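Local coordinates for hypothetical protein XAC2396 (Xanthomonas axonopodis pv. citri, PDB 2G3W) that is of unknown function but adopts a compact fold built around a variation of the PD-(D/E)XK nuclease motif, at residues L12-M17 against A46-A51; D52-F57 against L69-Y74; S99-V104 against N128-E133. One frame throughout, in Å; residues are numbered along the deposited sequence. Where two conformers were deposited one is given.

Interaction 1 (L12-M17 against A46-A51); sequences LQISDM and AFALFA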
# COMPACT_ATOMS: atom_id res chain seq x y z
N LEU A 12 -22.62 0.43 13.91
CA LEU A 12 -21.89 0.03 12.71
C LEU A 12 -22.12 -1.44 12.37
O LEU A 12 -21.84 -2.32 13.19
CB LEU A 12 -20.38 0.29 12.87
CG LEU A 12 -19.88 1.69 13.26
CD1 LEU A 12 -18.37 1.70 13.47
CD2 LEU A 12 -20.28 2.71 12.20
N GLN A 13 -22.68 -1.68 11.19
CA GLN A 13 -22.74 -3.01 10.64
C GLN A 13 -21.65 -3.13 9.58
O GLN A 13 -21.77 -2.57 8.49
CB GLN A 13 -24.12 -3.32 10.05
CG GLN A 13 -24.34 -4.81 9.78
CD GLN A 13 -24.31 -5.67 11.03
OE1 GLN A 13 -25.26 -5.68 11.82
NE2 GLN A 13 -23.23 -6.41 11.21
N ILE A 14 -20.59 -3.85 9.94
CA ILE A 14 -19.34 -3.90 9.18
C ILE A 14 -19.24 -5.20 8.37
O ILE A 14 -19.52 -6.29 8.87
CB ILE A 14 -18.12 -3.74 10.11
CG1 ILE A 14 -18.25 -2.46 10.93
CG2 ILE A 14 -16.78 -3.75 9.30
CD1 ILE A 14 -17.03 -2.13 11.76
N SER A 15 -18.90 -5.05 7.10
CA SER A 15 -18.66 -6.16 6.19
C SER A 15 -17.31 -5.92 5.55
O SER A 15 -17.19 -5.23 4.53
CB SER A 15 -19.74 -6.22 5.13
OG SER A 15 -20.98 -6.55 5.72
N ASP A 16 -16.28 -6.48 6.17
CA ASP A 16 -14.93 -6.29 5.69
C ASP A 16 -14.48 -7.56 4.97
O ASP A 16 -14.09 -8.53 5.61
CB ASP A 16 -13.99 -5.97 6.86
CG ASP A 16 -12.59 -5.55 6.40
OD1 ASP A 16 -12.14 -5.93 5.30
OD2 ASP A 16 -11.93 -4.82 7.15
N MSE A 17 -14.55 -7.53 3.64
CA MSE A 17 -14.08 -8.61 2.77
C MSE A 17 -12.58 -8.84 2.93
O MSE A 17 -12.08 -9.96 2.88
CB MSE A 17 -14.35 -8.25 1.30
CG MSE A 17 -15.65 -8.75 0.71
SE MSE A 17 -16.07 -7.98 -1.08
CE MSE A 17 -14.35 -7.14 -1.55
N ALA A 46 -12.28 5.47 11.54
CA ALA A 46 -11.07 4.78 12.04
C ALA A 46 -11.43 3.55 12.84
O ALA A 46 -10.81 2.49 12.69
CB ALA A 46 -10.21 5.72 12.86
N PHE A 47 -12.43 3.70 13.71
CA PHE A 47 -12.91 2.56 14.43
C PHE A 47 -13.32 1.45 13.44
O PHE A 47 -12.92 0.29 13.59
CB PHE A 47 -14.05 2.96 15.40
CG PHE A 47 -14.41 1.86 16.37
CD1 PHE A 47 -15.10 0.76 15.93
CD2 PHE A 47 -14.01 1.92 17.70
CE1 PHE A 47 -15.42 -0.30 16.80
CE2 PHE A 47 -14.35 0.87 18.60
CZ PHE A 47 -15.04 -0.23 18.14
N ALA A 48 -14.07 1.80 12.40
CA ALA A 48 -14.52 0.82 11.42
C ALA A 48 -13.38 0.17 10.65
O ALA A 48 -13.47 -1.03 10.31
CB ALA A 48 -15.54 1.44 10.47
N LEU A 49 -12.34 0.94 10.34
CA LEU A 49 -11.17 0.38 9.64
C LEU A 49 -10.40 -0.65 10.48
O LEU A 49 -9.79 -1.58 9.95
CB LEU A 49 -10.23 1.48 9.11
CG LEU A 49 -10.83 2.45 8.08
CD1 LEU A 49 -9.79 3.49 7.63
CD2 LEU A 49 -11.40 1.67 6.90
N PHE A 50 -10.45 -0.50 11.80
CA PHE A 50 -9.64 -1.29 12.72
C PHE A 50 -10.45 -2.07 13.75
O PHE A 50 -9.90 -2.50 14.76
CB PHE A 50 -8.63 -0.36 13.41
CG PHE A 50 -7.58 0.15 12.48
CD1 PHE A 50 -6.52 -0.67 12.10
CD2 PHE A 50 -7.72 1.40 11.88
CE1 PHE A 50 -5.61 -0.25 11.20
CE2 PHE A 50 -6.81 1.83 10.97
CZ PHE A 50 -5.74 1.01 10.64
N ALA A 51 -11.74 -2.26 13.48
CA ALA A 51 -12.72 -2.61 14.49
C ALA A 51 -12.45 -3.96 15.12
O ALA A 51 -12.15 -4.95 14.43
CB ALA A 51 -14.14 -2.57 13.92
O HOH W 1 -12.89 -3.70 9.61
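I14 reaches A48 and A51 because CG1 stands anti to the carbonyl carbon (chi1 -54°) and CD1 then continues the chain fully extended (chi2 -173°). L12, two residues earlier on the same side of the strand, repeats this shape, and its CD1 likewise meets the helix. The I14 methyl reaches A48 in the last turn of helix 37-49 and A51, just beyond the helix: CD1 of I14 is 3.6 Å from CB of A51 and 3.9 Å from CA of A48. CD1 of L12 meets CB of A48 at 4.1 Å, next to the I14 methyl, and also touches the F47 ring obliquely at CD1. Both branches close on the A48 methyl; the CA atoms of I14 and A48 are 7.1 Å apart.

At the polar end a water takes over. Water 1 donates to OD2 of D16 at 2.9 Å and to O of A48 at 2.8 Å, tying the carboxylate to a carbonyl of the helix's C-terminal turn. The other carboxylate oxygen, OD1, accepts from the backbone N of R19, while NH2 of R19 bonds to O of A51, so R19, just after strand 6-16, bonds both to D16 and to the segment that follows the helix.

The contact is buried and packs the end of helix 37-49 onto strand 6-16, which runs between strands 21-31 and 149-157 in the sheet. The F47 ring also meets H25 edge-to-face and packs on L69 of strand 69-72, whereas F50 lies on V103 and I105 of strand 101-106.

Interaction 2 (D52-F57 against L69-Y74); sequences DDRLEF and LWRRDY
The R54 guanidinium lies with one face over the Y74 ring, water 2 above its opposite face and the carbonyl oxygens of R72 and D73 near its plane at the edge. This is a cation-pi contact: CZ of R54 sits 4.0 Å from the centroid of the Y74 ring, 18° off the normal, and the two planes are tilted by 31°. The pairing of R54 with R72 O is doubtful in detail, NH1 being modelled too close to that oxygen and the bond from NH2 being weak. The R72 guanidinium lies over the W70 ring, with NE, placed by a bend at chi3 (-86°), 3.4 Å above the ring plane and over its centre; at the ring's edge, in plane, are E56 O and water 4. NH2 of R72 reaches OE1 of E56 at 3.1 Å, a salt bridge with a weak hydrogen bond. Water 3 bridges E56 OE1, W70 O and R72 NE.

Between these side chains E56 and W70 form an antiparallel hydrogen-bonded pair: E56 N to W70 O and W70 N to E56 O both measure 2.8 Å. OD1 of D52 accepts from N of R54 in an Asx turn, while the D52 carboxylate forms a long salt bridge with R71 (OD2 to NH1 3.9 Å), the oxygen well out of the guanidinium plane. On the other face F57 and L69 lie side by side, CE1 to CD2 3.8 Å.

The pair is a beta hairpin at the edge of the sheet within this chain; strand 69-72 pairs on its other side, antiparallel, with strand 78-84, and L55, F57 and L69 pack on helix 37-49.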
# COMPACT_ATOMS: atom_id res chain seq x y z
N ASP A 52 -12.61 -3.98 16.44
CA ASP A 52 -12.25 -5.10 17.27
C ASP A 52 -13.21 -5.07 18.44
O ASP A 52 -13.71 -4.00 18.79
CB ASP A 52 -10.85 -4.84 17.81
CG ASP A 52 -10.19 -6.08 18.31
OD1 ASP A 52 -10.18 -6.28 19.53
OD2 ASP A 52 -9.68 -6.85 17.47
N ASP A 53 -13.43 -6.22 19.08
CA ASP A 53 -14.21 -6.27 20.31
C ASP A 53 -13.58 -5.38 21.39
O ASP A 53 -14.27 -4.90 22.29
CB ASP A 53 -14.38 -7.71 20.79
N ARG A 54 -12.27 -5.12 21.26
CA ARG A 54 -11.47 -4.49 22.31
C ARG A 54 -10.95 -3.09 21.96
O ARG A 54 -10.38 -2.39 22.81
CB ARG A 54 -10.32 -5.42 22.73
CG ARG A 54 -10.81 -6.77 23.19
CD ARG A 54 -9.76 -7.58 23.91
NE ARG A 54 -9.43 -7.07 25.25
CZ ARG A 54 -8.25 -6.54 25.58
NH1 ARG A 54 -7.28 -6.45 24.66
NH2 ARG A 54 -8.05 -6.12 26.82
N LEU A 55 -11.18 -2.67 20.72
CA LEU A 55 -10.85 -1.31 20.33
C LEU A 55 -11.69 -0.37 21.18
O LEU A 55 -12.91 -0.58 21.35
CB LEU A 55 -11.13 -1.09 18.83
CG LEU A 55 -10.62 0.20 18.17
CD1 LEU A 55 -9.11 0.37 18.43
CD2 LEU A 55 -10.85 0.17 16.68
N GLU A 56 -11.05 0.66 21.73
CA GLU A 56 -11.75 1.72 22.44
C GLU A 56 -11.28 3.10 21.98
O GLU A 56 -10.13 3.27 21.59
CB GLU A 56 -11.55 1.59 23.95
CG GLU A 56 -12.34 0.42 24.53
CD GLU A 56 -11.85 -0.03 25.88
OE1 GLU A 56 -10.93 0.62 26.43
OE2 GLU A 56 -12.39 -1.05 26.37
N PHE A 57 -12.18 4.07 22.05
CA PHE A 57 -11.80 5.48 21.90
C PHE A 57 -11.01 5.93 23.12
O PHE A 57 -11.39 5.62 24.25
CB PHE A 57 -13.05 6.37 21.69
CG PHE A 57 -13.83 6.03 20.42
CD1 PHE A 57 -13.28 6.29 19.17
CD2 PHE A 57 -15.10 5.45 20.49
CE1 PHE A 57 -13.98 5.97 17.99
CE2 PHE A 57 -15.81 5.12 19.32
CZ PHE A 57 -15.25 5.37 18.06
N LEU A 69 -7.59 6.39 19.27
CA LEU A 69 -8.16 5.04 19.53
C LEU A 69 -7.07 4.10 19.96
O LEU A 69 -5.91 4.29 19.59
CB LEU A 69 -8.86 4.45 18.30
CG LEU A 69 -9.92 5.26 17.54
CD1 LEU A 69 -9.26 6.25 16.55
CD2 LEU A 69 -10.81 4.28 16.78
N TRP A 70 -7.44 3.06 20.71
CA TRP A 70 -6.49 2.01 21.08
C TRP A 70 -7.11 0.69 21.49
O TRP A 70 -8.26 0.65 21.97
CB TRP A 70 -5.50 2.46 22.16
CG TRP A 70 -6.07 3.06 23.44
CD1 TRP A 70 -7.38 3.33 23.74
CD2 TRP A 70 -5.30 3.50 24.56
NE1 TRP A 70 -7.47 3.89 25.00
CE2 TRP A 70 -6.20 4.02 25.51
CE3 TRP A 70 -3.92 3.54 24.83
CZ2 TRP A 70 -5.77 4.55 26.74
CZ3 TRP A 70 -3.49 4.07 26.04
CH2 TRP A 70 -4.42 4.55 26.99
N ARG A 71 -6.36 -0.37 21.22
CA ARG A 71 -6.64 -1.69 21.76
C ARG A 71 -5.49 -2.02 22.70
O ARG A 71 -4.31 -1.90 22.33
CB ARG A 71 -6.76 -2.72 20.65
CG ARG A 71 -7.02 -4.12 21.19
CD ARG A 71 -7.23 -5.12 20.08
NE ARG A 71 -6.02 -5.35 19.28
CZ ARG A 71 -5.86 -4.91 18.03
NH1 ARG A 71 -6.82 -4.22 17.42
NH2 ARG A 71 -4.73 -5.18 17.39
N ARG A 72 -5.81 -2.38 23.93
CA ARG A 72 -4.79 -2.70 24.91
C ARG A 72 -4.88 -4.17 25.32
O ARG A 72 -5.98 -4.71 25.43
CB ARG A 72 -4.93 -1.79 26.12
CG ARG A 72 -4.59 -0.33 25.83
CD ARG A 72 -4.97 0.51 27.03
NE ARG A 72 -6.38 0.89 26.94
CZ ARG A 72 -7.06 1.51 27.89
NH1 ARG A 72 -6.47 1.83 29.03
NH2 ARG A 72 -8.33 1.82 27.70
N ASP A 73 -3.74 -4.83 25.54
CA ASP A 73 -3.79 -6.24 25.88
C ASP A 73 -4.39 -6.43 27.27
O ASP A 73 -4.72 -5.44 27.95
CB ASP A 73 -2.42 -6.94 25.74
CG ASP A 73 -1.36 -6.39 26.69
OD1 ASP A 73 -1.72 -5.86 27.77
OD2 ASP A 73 -0.16 -6.49 26.35
N TYR A 74 -4.52 -7.70 27.69
CA TYR A 74 -5.14 -8.09 28.96
C TYR A 74 -4.31 -7.72 30.19
O TYR A 74 -4.73 -7.98 31.31
CB TYR A 74 -5.50 -9.59 28.98
CG TYR A 74 -6.63 -9.90 28.02
CD1 TYR A 74 -7.94 -9.51 28.31
CD2 TYR A 74 -6.37 -10.55 26.79
CE1 TYR A 74 -8.98 -9.75 27.43
CE2 TYR A 74 -7.41 -10.80 25.89
CZ TYR A 74 -8.72 -10.40 26.22
OH TYR A 74 -9.77 -10.63 25.35
O HOH W 2 -8.63 -2.42 24.70
O HOH W 3 -8.27 0.10 24.90
O HOH W 4 -9.80 4.77 26.24

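Interaction 3 (S99-V104 against N128-E133); sequences SREAVV and NLRVIE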
# COMPACT_ATOMS: atom_id res chain seq x y z
N SER A 99 3.68 1.20 21.66
CA SER A 99 2.64 0.27 21.23
C SER A 99 3.20 -0.70 20.20
O SER A 99 4.17 -0.39 19.50
CB SER A 99 1.41 1.08 20.69
OG SER A 99 0.46 0.30 19.95
N ARG A 100 2.60 -1.89 20.14
CA ARG A 100 3.01 -2.95 19.22
C ARG A 100 2.90 -2.45 17.77
O ARG A 100 3.81 -2.66 16.96
CB ARG A 100 2.14 -4.19 19.44
CG ARG A 100 2.66 -5.52 18.84
CD ARG A 100 1.53 -6.63 18.79
NE ARG A 100 0.25 -6.07 18.32
CZ ARG A 100 0.01 -5.65 17.07
NH1 ARG A 100 0.95 -5.78 16.13
NH2 ARG A 100 -1.18 -5.12 16.76
N GLU A 101 1.78 -1.81 17.46
CA GLU A 101 1.56 -1.16 16.18
C GLU A 101 1.06 0.25 16.44
O GLU A 101 0.21 0.45 17.30
CB GLU A 101 0.53 -1.93 15.32
CG GLU A 101 0.35 -1.29 13.89
CD GLU A 101 -0.67 -2.03 12.98
OE1 GLU A 101 -0.72 -3.27 12.97
OE2 GLU A 101 -1.41 -1.35 12.23
N ALA A 102 1.62 1.23 15.71
CA ALA A 102 1.16 2.61 15.77
C ALA A 102 0.58 2.92 14.42
O ALA A 102 1.08 2.43 13.40
CB ALA A 102 2.33 3.55 16.09
N VAL A 103 -0.49 3.72 14.41
CA VAL A 103 -1.14 4.16 13.17
C VAL A 103 -1.33 5.67 13.20
O VAL A 103 -1.81 6.22 14.20
CB VAL A 103 -2.53 3.47 13.00
CG1 VAL A 103 -3.20 3.77 11.62
CG2 VAL A 103 -2.41 1.92 13.25
N VAL A 104 -0.96 6.34 12.11
CA VAL A 104 -1.30 7.72 11.89
C VAL A 104 -2.31 7.74 10.74
O VAL A 104 -2.06 7.16 9.69
CB VAL A 104 -0.03 8.50 11.50
CG1 VAL A 104 -0.36 9.97 11.07
CG2 VAL A 104 0.92 8.49 12.62
N ASN A 128 7.09 -0.56 12.93
CA ASN A 128 5.79 -0.95 13.47
C ASN A 128 4.77 0.16 13.27
O ASN A 128 3.75 0.24 13.95
CB ASN A 128 5.91 -1.31 14.96
CG ASN A 128 6.34 -0.12 15.83
OD1 ASN A 128 7.10 0.75 15.40
ND2 ASN A 128 5.87 -0.11 17.08
N LEU A 129 5.06 1.01 12.31
CA LEU A 129 4.23 2.16 12.00
C LEU A 129 3.40 1.92 10.75
O LEU A 129 3.90 1.41 9.76
CB LEU A 129 5.13 3.38 11.79
CG LEU A 129 4.49 4.70 11.33
CD1 LEU A 129 3.44 5.18 12.31
CD2 LEU A 129 5.62 5.73 11.19
N ARG A 130 2.12 2.26 10.82
CA ARG A 130 1.24 2.29 9.66
C ARG A 130 0.79 3.74 9.41
O ARG A 130 0.30 4.41 10.32
CB ARG A 130 0.00 1.38 9.92
CG ARG A 130 -1.02 1.35 8.78
CD ARG A 130 -2.24 0.44 9.17
NE ARG A 130 -1.75 -0.92 9.31
CZ ARG A 130 -1.52 -1.76 8.30
NH1 ARG A 130 -1.75 -1.40 7.03
NH2 ARG A 130 -1.04 -2.95 8.56
N VAL A 131 0.99 4.25 8.20
CA VAL A 131 0.56 5.61 7.90
C VAL A 131 -0.44 5.49 6.77
O VAL A 131 -0.16 4.84 5.74
CB VAL A 131 1.73 6.57 7.49
CG1 VAL A 131 1.15 7.99 7.10
CG2 VAL A 131 2.73 6.70 8.64
N ILE A 132 -1.63 6.04 7.00
CA ILE A 132 -2.62 6.10 5.94
C ILE A 132 -3.11 7.53 5.69
O ILE A 132 -3.08 8.40 6.60
CB ILE A 132 -3.81 5.15 6.15
CG1 ILE A 132 -4.75 5.65 7.19
CG2 ILE A 132 -3.36 3.66 6.46
CD1 ILE A 132 -6.11 5.10 6.97
N GLU A 133 -3.53 7.78 4.45
CA GLU A 133 -4.06 9.09 4.09
C GLU A 133 -5.44 8.91 3.48
O GLU A 133 -5.63 8.06 2.60
CB GLU A 133 -3.17 9.81 3.10
CG GLU A 133 -3.88 11.06 2.60
CD GLU A 133 -2.99 12.01 1.86
OE1 GLU A 133 -1.79 11.72 1.70
OE2 GLU A 133 -3.49 13.09 1.46
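E101 and R130 send their side chains out on one side of two parallel strands, and the chains cross obliquely. In each, CG is anti to the backbone N; R130 then bends at chi3 (-65°) so that NE donates to OE2 of E101 at 3.0 Å, a hydrogen-bonded salt bridge. The acceptor lies in the guanidinium plane, but the N-H arrives from above the carboxylate plane, and the two planes are 47° apart. V103 lies alongside R130, pointing the same way, with CG2 4.1 Å from CB.

On the opposite face, the L129 and V104 side chains meet at a slant, CD1 to CG2 4.2 Å, and CD1 of L129 also nears CB of A102; W115 of helix 110-123, the crossover helix of this beta-alpha-beta unit, packs on V104 and V131. At the start of the pair ND2 of N128 donates to R100 O at 3.3 Å, from above the carbonyl plane, and bonds more strongly to C96 O.

Four regular backbone bonds, from A102 N to N128 O at 2.9 Å through I132 N to V104 O, pair the main-chain groups that face each other. One side of the pair is thus apolar, while on the other the in-plane bond from NE fixes the R130 guanidinium against the E101 carboxylate.

In the fold
All three contacts touch one mixed sheet and come in series along the chain. Interaction 1 sets the end of helix 37-49 on strand 6-16 in one part of the sheet; interaction 2 follows directly after that helix as the edge hairpin; interaction 3 joins two parallel strands further in. Their centres are about 14 Å (1 to 2), 17 Å (1 to 3) and 15 Å (2 to 3) apart. Helix 37-49 and the residues just after it link them: F47 also packs on F57, and F50 on R130, so this end of the helix touches both of the other contacts. Strand 78-84 runs between interactions 2 and 3. The arrangement is consistent with the compact fold reported.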